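Matching sites in AA9 family lytic polysaccharide monooxygenase B from Heterobasidion irregulare, a protein that uses an active-site copper and O2 or H2O2 to cleave crystalline and amorphous polysaccharides oxidatively at (1-4)-glycosidic bonds, giving C1-oxidised products (PDB 5NNS (chain A, 2.10 Å), residues 87-92 and 149-154), and in its relative glycoside hydrolase family 61 from Trichoderma reesei (PDB 5O2X (chain B, 0.95 Å), residues 92-97 and 153-158). One frame, after least-squares fit of the local backbone (RMSD 0.47 Å); residues are numbered along the deposited sequences.

Structure 1 (5NNS); sequences VYMANC and YILRHE.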
loop_
_atom_site.group_PDB
_atom_site.type_symbol
_atom_site.label_atom_id
_atom_site.label_comp_id
_atom_site.label_asym_id
_atom_site.label_seq_id
_atom_site.Cartn_x
_atom_site.Cartn_y
_atom_site.Cartn_z
ATOM N N VAL A 87 -2.871 -3.406 1.927
ATOM C CA VAL A 87 -2.813 -2.184 2.720
ATOM C C VAL A 87 -1.957 -2.462 3.953
ATOM O O VAL A 87 -2.233 -3.384 4.715
ATOM C CB VAL A 87 -4.218 -1.679 3.094
ATOM C CG1 VAL A 87 -4.144 -0.295 3.729
ATOM C CG2 VAL A 87 -5.106 -1.649 1.852
ATOM N N TYR A 88 -0.890 -1.681 4.105
ATOM C CA TYR A 88 0.041 -1.796 5.222
ATOM C C TYR A 88 -0.030 -0.538 6.079
ATOM O O TYR A 88 -0.452 0.534 5.615
ATOM C CB TYR A 88 1.487 -1.923 4.720
ATOM C CG TYR A 88 1.905 -3.257 4.137
ATOM C CD1 TYR A 88 1.574 -3.608 2.827
ATOM C CD2 TYR A 88 2.686 -4.155 4.877
ATOM C CE1 TYR A 88 1.984 -4.818 2.279
ATOM C CE2 TYR A 88 3.101 -5.369 4.334
ATOM C CZ TYR A 88 2.748 -5.693 3.037
ATOM O OH TYR A 88 3.154 -6.892 2.495
ATOM N N MET A 89 0.411 -0.675 7.326
ATOM C CA MET A 89 0.750 0.472 8.157
ATOM C C MET A 89 2.075 0.243 8.881
ATOM O O MET A 89 2.547 -0.888 9.006
ATOM C CB MET A 89 -0.343 0.742 9.181
ATOM C CG MET A 89 -1.680 1.168 8.605
ATOM S SD MET A 89 -2.864 1.283 9.957
ATOM C CE MET A 89 -2.394 2.855 10.678
ATOM N N ALA A 90 2.658 1.339 9.355
ATOM C CA ALA A 90 3.891 1.304 10.130
ATOM C C ALA A 90 3.924 2.473 11.088
ATOM O O ALA A 90 3.628 3.594 10.692
ATOM C CB ALA A 90 5.096 1.373 9.205
ATOM N N ASN A 91 4.302 2.205 12.335
ATOM C CA ASN A 91 4.559 3.252 13.323
ATOM C C ASN A 91 5.819 4.003 12.903
ATOM O O ASN A 91 6.836 3.388 12.602
ATOM C CB ASN A 91 4.744 2.641 14.718
ATOM C CG ASN A 91 4.526 3.645 15.839
ATOM O OD1 ASN A 91 5.100 4.738 15.842
ATOM N ND2 ASN A 91 3.692 3.269 16.806
ATOM N N CYS A 92 5.741 5.331 12.874
ATOM C CA CYS A 92 6.889 6.170 12.520
ATOM C C CYS A 92 7.920 6.299 13.654
ATOM O O CYS A 92 9.056 6.712 13.406
ATOM C CB CYS A 92 6.415 7.559 12.077
ATOM S SG CYS A 92 5.440 7.536 10.553
ATOM N N TYR A 149 1.685 7.183 12.271
ATOM C CA TYR A 149 1.777 6.028 11.375
ATOM C C TYR A 149 1.811 6.436 9.908
ATOM O O TYR A 149 1.171 7.420 9.515
ATOM C CB TYR A 149 0.562 5.114 11.552
ATOM C CG TYR A 149 0.460 4.411 12.874
ATOM C CD1 TYR A 149 -0.115 5.043 13.973
ATOM C CD2 TYR A 149 0.905 3.094 13.027
ATOM C CE1 TYR A 149 -0.233 4.398 15.192
ATOM C CE2 TYR A 149 0.795 2.436 14.245
ATOM C CZ TYR A 149 0.223 3.092 15.326
ATOM O OH TYR A 149 0.108 2.448 16.533
ATOM N N ILE A 150 2.537 5.663 9.100
ATOM C CA ILE A 150 2.348 5.684 7.653
ATOM C C ILE A 150 1.214 4.715 7.307
ATOM O O ILE A 150 1.117 3.646 7.905
ATOM C CB ILE A 150 3.609 5.239 6.887
ATOM C CG1 ILE A 150 4.805 6.143 7.212
ATOM C CG2 ILE A 150 3.346 5.220 5.383
ATOM C CD1 ILE A 150 4.621 7.609 6.860
ATOM N N LEU A 151 0.366 5.107 6.355
ATOM C CA LEU A 151 -0.641 4.233 5.758
ATOM C C LEU A 151 -0.220 3.993 4.318
ATOM O O LEU A 151 -0.109 4.946 3.540
ATOM C CB LEU A 151 -2.021 4.897 5.774
ATOM C CG LEU A 151 -3.169 4.151 5.074
ATOM C CD1 LEU A 151 -3.484 2.867 5.823
ATOM C CD2 LEU A 151 -4.408 5.033 4.958
ATOM N N ARG A 152 -0.030 2.723 3.966
ATOM C CA ARG A 152 0.606 2.332 2.717
ATOM C C ARG A 152 -0.342 1.468 1.883
ATOM O O ARG A 152 -0.801 0.428 2.362
ATOM C CB ARG A 152 1.901 1.569 3.032
ATOM C CG ARG A 152 2.500 0.785 1.868
ATOM C CD ARG A 152 3.866 0.230 2.211
ATOM N NE ARG A 152 4.626 -0.122 1.013
ATOM C CZ ARG A 152 4.570 -1.291 0.372
ATOM N NH1 ARG A 152 3.779 -2.275 0.792
ATOM N NH2 ARG A 152 5.327 -1.476 -0.704
ATOM N N HIS A 153 -0.618 1.895 0.646
ATOM C CA HIS A 153 -1.404 1.093 -0.309
ATOM C C HIS A 153 -0.485 0.549 -1.386
ATOM O O HIS A 153 0.391 1.266 -1.869
ATOM C CB HIS A 153 -2.517 1.920 -0.951
ATOM C CG HIS A 153 -3.596 2.308 0.006
ATOM N ND1 HIS A 153 -3.465 3.361 0.882
ATOM C CD2 HIS A 153 -4.816 1.769 0.243
ATOM C CE1 HIS A 153 -4.561 3.459 1.616
ATOM N NE2 HIS A 153 -5.400 2.509 1.244
ATOM N N GLU A 154 -0.704 -0.711 -1.764
ATOM C CA GLU A 154 0.138 -1.389 -2.729
ATOM C C GLU A 154 -0.671 -2.263 -3.674
ATOM O O GLU A 154 -1.538 -3.040 -3.243
ATOM C CB GLU A 154 1.184 -2.240 -2.021
ATOM C CG GLU A 154 2.223 -2.834 -2.959
ATOM C CD GLU A 154 3.353 -3.524 -2.230
ATOM O OE1 GLU A 154 3.104 -4.175 -1.188
ATOM O OE2 GLU A 154 4.510 -3.398 -2.688
HETATM O O HOH W 1 2.232 0.504 17.037
#
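Two antiparallel neighbours in one sheet of the AA9 beta-sandwich, strands 85-91 and 147-157, set V87 beside H153 as a non-hydrogen-bonded pair. V87 CG1 lies over one face of the imidazole, 4.2 Å from the centroid of the H153 ring and 21° off its normal, a CH-pi contact; H153 CG is anti to its carbonyl carbon (chi1 -68°), bringing the ring alongside the valine. On the same face M89 CG meets L151 CD1 at 3.7 Å, and a bend at chi3 carries M89 CE to within 3.8 Å of Y149 CB. The other face holds I150, whose CG1 packs 3.7 Å from C92 SG, part of the disulfide with C96. There R152 NH1 forms a 2.8 Å salt bridge to E154 OE1. S48 O also binds R152 NE, and Y195 OH binds E154 OE1.

What differs
The exchange V87(A) / D92(B) sets an apolar valine against a carboxylate. CG2 of V87(A) and CG of D92(B) fall 0.9 Å apart, whereas CG1 of V87(A) has no counterpart, nor has OD1 of D92(B). Both residues are buried, and each still touches L151(A) / L155(B) and the paired histidine.

That histidine is turned: chi1 is -68° in H153(A) and 172° in H157(B), and the places of ND1, CD2, CE1 and NE2 are left. The ring position of H153(A) would probably clash with the aspartate as placed in structure 2, since H153(A) CD2 stands 2.1 Å apart from the place of D92(B) OD1 after superposition; the exchange may be one reason for the turn. It goes with a hydrogen bond present in structure 2 alone, from H157(B) ND1 to D92(B) OD1 at 2.8 Å, for which V87(A) has no polar atom. Absent in turn is the packing of H153(A) CE1 on L151(A) CD2 at 3.7 Å; H157(B) comes no closer than 5.3 Å, from its CB to L155(B) CG.

At M89(A) / L94(B) chi1 is alike, and SD of M89(A) overlies CD1 of L94(B), 0.6 Å apart. CE of M89(A) is without counterpart, yet contact with Y149(A) / Y153(B) and L151(A) / L155(B) persists.

In I150(A) / V154(B) the branches match by place: CG1 of I150(A) with CG2 of V154(B), and CG2 of I150(A) with CG1 of V154(B), each 0.5 Å apart. Both residues touch C92(A) / C97(B).

N91(A), C92(A), Y149(A), R152(A) and their counterparts keep their place. Found in both are the backbone bond Y88(A) N to R152(A) O / Y93(B) N to R156(B) O and the salt bridge R152(A) NH1 to E154(A) OE1 / R156(B) NH1 to E158(B) OE1, although the CA atoms of E154(A) and E158(B) lie 0.9 Å apart.

Structure 2 (5O2X); sequences DYLANC and YVLRHE.
In this antiparallel strand pair D92 and H157 form a non-hydrogen-bonded bridge whose side chains are joined by a His-carboxylate hydrogen bond. H157 ND1 donates to D92 OD1 over 2.8 Å, within 5° of the imidazole plane and on the syn side of the oxygen, 27° out of the carboxylate plane; H157 CG is anti to its backbone N (chi1 172°), which swings the ring to the side of D92, where ND1 faces the acid. W79 NE1 is hydrogen-bonded to H157 NE2, so both ring nitrogens have partners. On the same face L94 CD2 meets L155 CD1 at 3.8 Å and reaches Y153 CB at 4.1 Å. The other face holds V154, whose CG2 packs 3.7 Å from C97 SG, part of the disulfide with C101. There R156 NH1 forms a 2.8 Å salt bridge to E158 OE1. I55 O also binds R156 NE, and Y199 OH binds E158 OE1.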
loop_
_atom_site.group_PDB
_atom_site.type_symbol
_atom_site.label_atom_id
_atom_site.label_comp_id
_atom_site.label_asym_id
_atom_site.label_seq_id
_atom_site.Cartn_x
_atom_site.Cartn_y
_atom_site.Cartn_z
ATOM N N ASP B 92 -2.856 -3.358 2.004
ATOM C CA ASP B 92 -2.616 -2.151 2.789
ATOM C C ASP B 92 -1.845 -2.502 4.033
ATOM O O ASP B 92 -2.130 -3.526 4.690
ATOM C CB ASP B 92 -3.921 -1.460 3.227
ATOM C CG ASP B 92 -4.646 -0.880 2.041
ATOM O OD1 ASP B 92 -4.397 0.283 1.677
ATOM O OD2 ASP B 92 -5.503 -1.601 1.428
ATOM N N TYR B 93 -0.904 -1.628 4.381
ATOM C CA TYR B 93 -0.077 -1.780 5.561
ATOM C C TYR B 93 -0.068 -0.476 6.346
ATOM O O TYR B 93 -0.276 0.615 5.810
ATOM C CB TYR B 93 1.391 -2.050 5.192
ATOM C CG TYR B 93 1.637 -3.259 4.327
ATOM C CD1 TYR B 93 1.523 -3.195 2.944
ATOM C CD2 TYR B 93 2.042 -4.452 4.891
ATOM C CE1 TYR B 93 1.790 -4.274 2.140
ATOM C CE2 TYR B 93 2.335 -5.552 4.081
ATOM C CZ TYR B 93 2.207 -5.469 2.720
ATOM O OH TYR B 93 2.514 -6.569 1.966
ATOM N N LEU B 94 0.248 -0.613 7.646
ATOM C CA LEU B 94 0.608 0.524 8.486
ATOM C C LEU B 94 2.006 0.288 9.042
ATOM O O LEU B 94 2.384 -0.865 9.300
ATOM C CB LEU B 94 -0.355 0.716 9.649
ATOM C CG LEU B 94 -1.768 1.102 9.273
ATOM C CD1 LEU B 94 -2.684 1.045 10.464
ATOM C CD2 LEU B 94 -1.847 2.493 8.689
ATOM N N ALA B 95 2.735 1.366 9.322
ATOM C CA ALA B 95 3.997 1.276 10.046
ATOM C C ALA B 95 4.047 2.429 11.012
ATOM O O ALA B 95 3.826 3.588 10.637
ATOM C CB ALA B 95 5.219 1.342 9.140
ATOM N N ASN B 96 4.374 2.149 12.277
ATOM C CA ASN B 96 4.486 3.202 13.272
ATOM C C ASN B 96 5.702 4.089 12.966
ATOM O O ASN B 96 6.800 3.593 12.701
ATOM C CB ASN B 96 4.623 2.546 14.645
ATOM C CG ASN B 96 4.233 3.490 15.768
ATOM O OD1 ASN B 96 4.713 4.622 15.855
ATOM N ND2 ASN B 96 3.302 3.030 16.610
ATOM N N CYS B 97 5.499 5.396 13.027
ATOM C CA CYS B 97 6.586 6.348 12.777
ATOM C C CYS B 97 7.443 6.606 13.998
ATOM O O CYS B 97 8.500 7.245 13.903
ATOM C CB CYS B 97 6.015 7.673 12.301
ATOM S SG CYS B 97 5.257 7.397 10.666
ATOM N N TYR B 153 1.373 6.969 11.935
ATOM C CA TYR B 153 1.656 5.839 11.092
ATOM C C TYR B 153 1.751 6.244 9.633
ATOM O O TYR B 153 0.986 7.095 9.165
ATOM C CB TYR B 153 0.547 4.785 11.158
ATOM C CG TYR B 153 0.314 4.191 12.541
ATOM C CD1 TYR B 153 -0.515 4.824 13.468
ATOM C CD2 TYR B 153 0.881 2.984 12.916
ATOM C CE1 TYR B 153 -0.716 4.307 14.764
ATOM C CE2 TYR B 153 0.681 2.447 14.196
ATOM C CZ TYR B 153 -0.152 3.106 15.086
ATOM O OH TYR B 153 -0.331 2.545 16.342
ATOM N N VAL B 154 2.651 5.586 8.902
ATOM C CA VAL B 154 2.599 5.607 7.445
ATOM C C VAL B 154 1.634 4.488 7.022
ATOM O O VAL B 154 1.803 3.325 7.395
ATOM C CB VAL B 154 3.968 5.411 6.821
ATOM C CG1 VAL B 154 3.859 5.243 5.306
ATOM C CG2 VAL B 154 4.855 6.612 7.115
ATOM N N LEU B 155 0.658 4.887 6.207
ATOM C CA LEU B 155 -0.296 3.990 5.555
ATOM C C LEU B 155 0.252 3.744 4.140
ATOM O O LEU B 155 0.382 4.691 3.366
ATOM C CB LEU B 155 -1.665 4.647 5.544
ATOM C CG LEU B 155 -2.761 4.087 4.688
ATOM C CD1 LEU B 155 -3.069 2.702 5.103
ATOM C CD2 LEU B 155 -3.988 4.989 4.760
ATOM N N ARG B 156 0.581 2.499 3.843
ATOM C CA ARG B 156 1.145 2.089 2.569
ATOM C C ARG B 156 0.112 1.244 1.868
ATOM O O ARG B 156 -0.122 0.091 2.220
ATOM C CB ARG B 156 2.452 1.324 2.791
ATOM C CG ARG B 156 3.151 0.856 1.532
ATOM C CD ARG B 156 4.352 -0.019 1.865
ATOM N NE ARG B 156 5.096 -0.478 0.694
ATOM C CZ ARG B 156 4.699 -1.441 -0.125
ATOM N NH1 ARG B 156 3.594 -2.129 0.147
ATOM N NH2 ARG B 156 5.382 -1.723 -1.223
ATOM N N HIS B 157 -0.524 1.857 0.850
ATOM C CA HIS B 157 -1.536 1.197 0.012
ATOM C C HIS B 157 -0.878 0.748 -1.275
ATOM O O HIS B 157 -0.008 1.451 -1.800
ATOM C CB HIS B 157 -2.623 2.242 -0.273
ATOM C CG HIS B 157 -3.644 1.803 -1.262
ATOM N ND1 HIS B 157 -4.616 0.867 -1.035
ATOM C CD2 HIS B 157 -3.831 2.153 -2.564
ATOM C CE1 HIS B 157 -5.358 0.704 -2.119
ATOM N NE2 HIS B 157 -4.907 1.482 -3.071
ATOM N N GLU B 158 -1.245 -0.406 -1.814
ATOM C CA GLU B 158 -0.524 -0.889 -2.980
ATOM C C GLU B 158 -1.427 -1.767 -3.830
ATOM O O GLU B 158 -2.094 -2.681 -3.349
ATOM C CB GLU B 158 0.675 -1.711 -2.497
ATOM C CG GLU B 158 1.580 -2.287 -3.563
ATOM C CD GLU B 158 2.747 -3.023 -2.943
ATOM O OE1 GLU B 158 2.514 -3.701 -1.901
ATOM O OE2 GLU B 158 3.888 -2.894 -3.437
#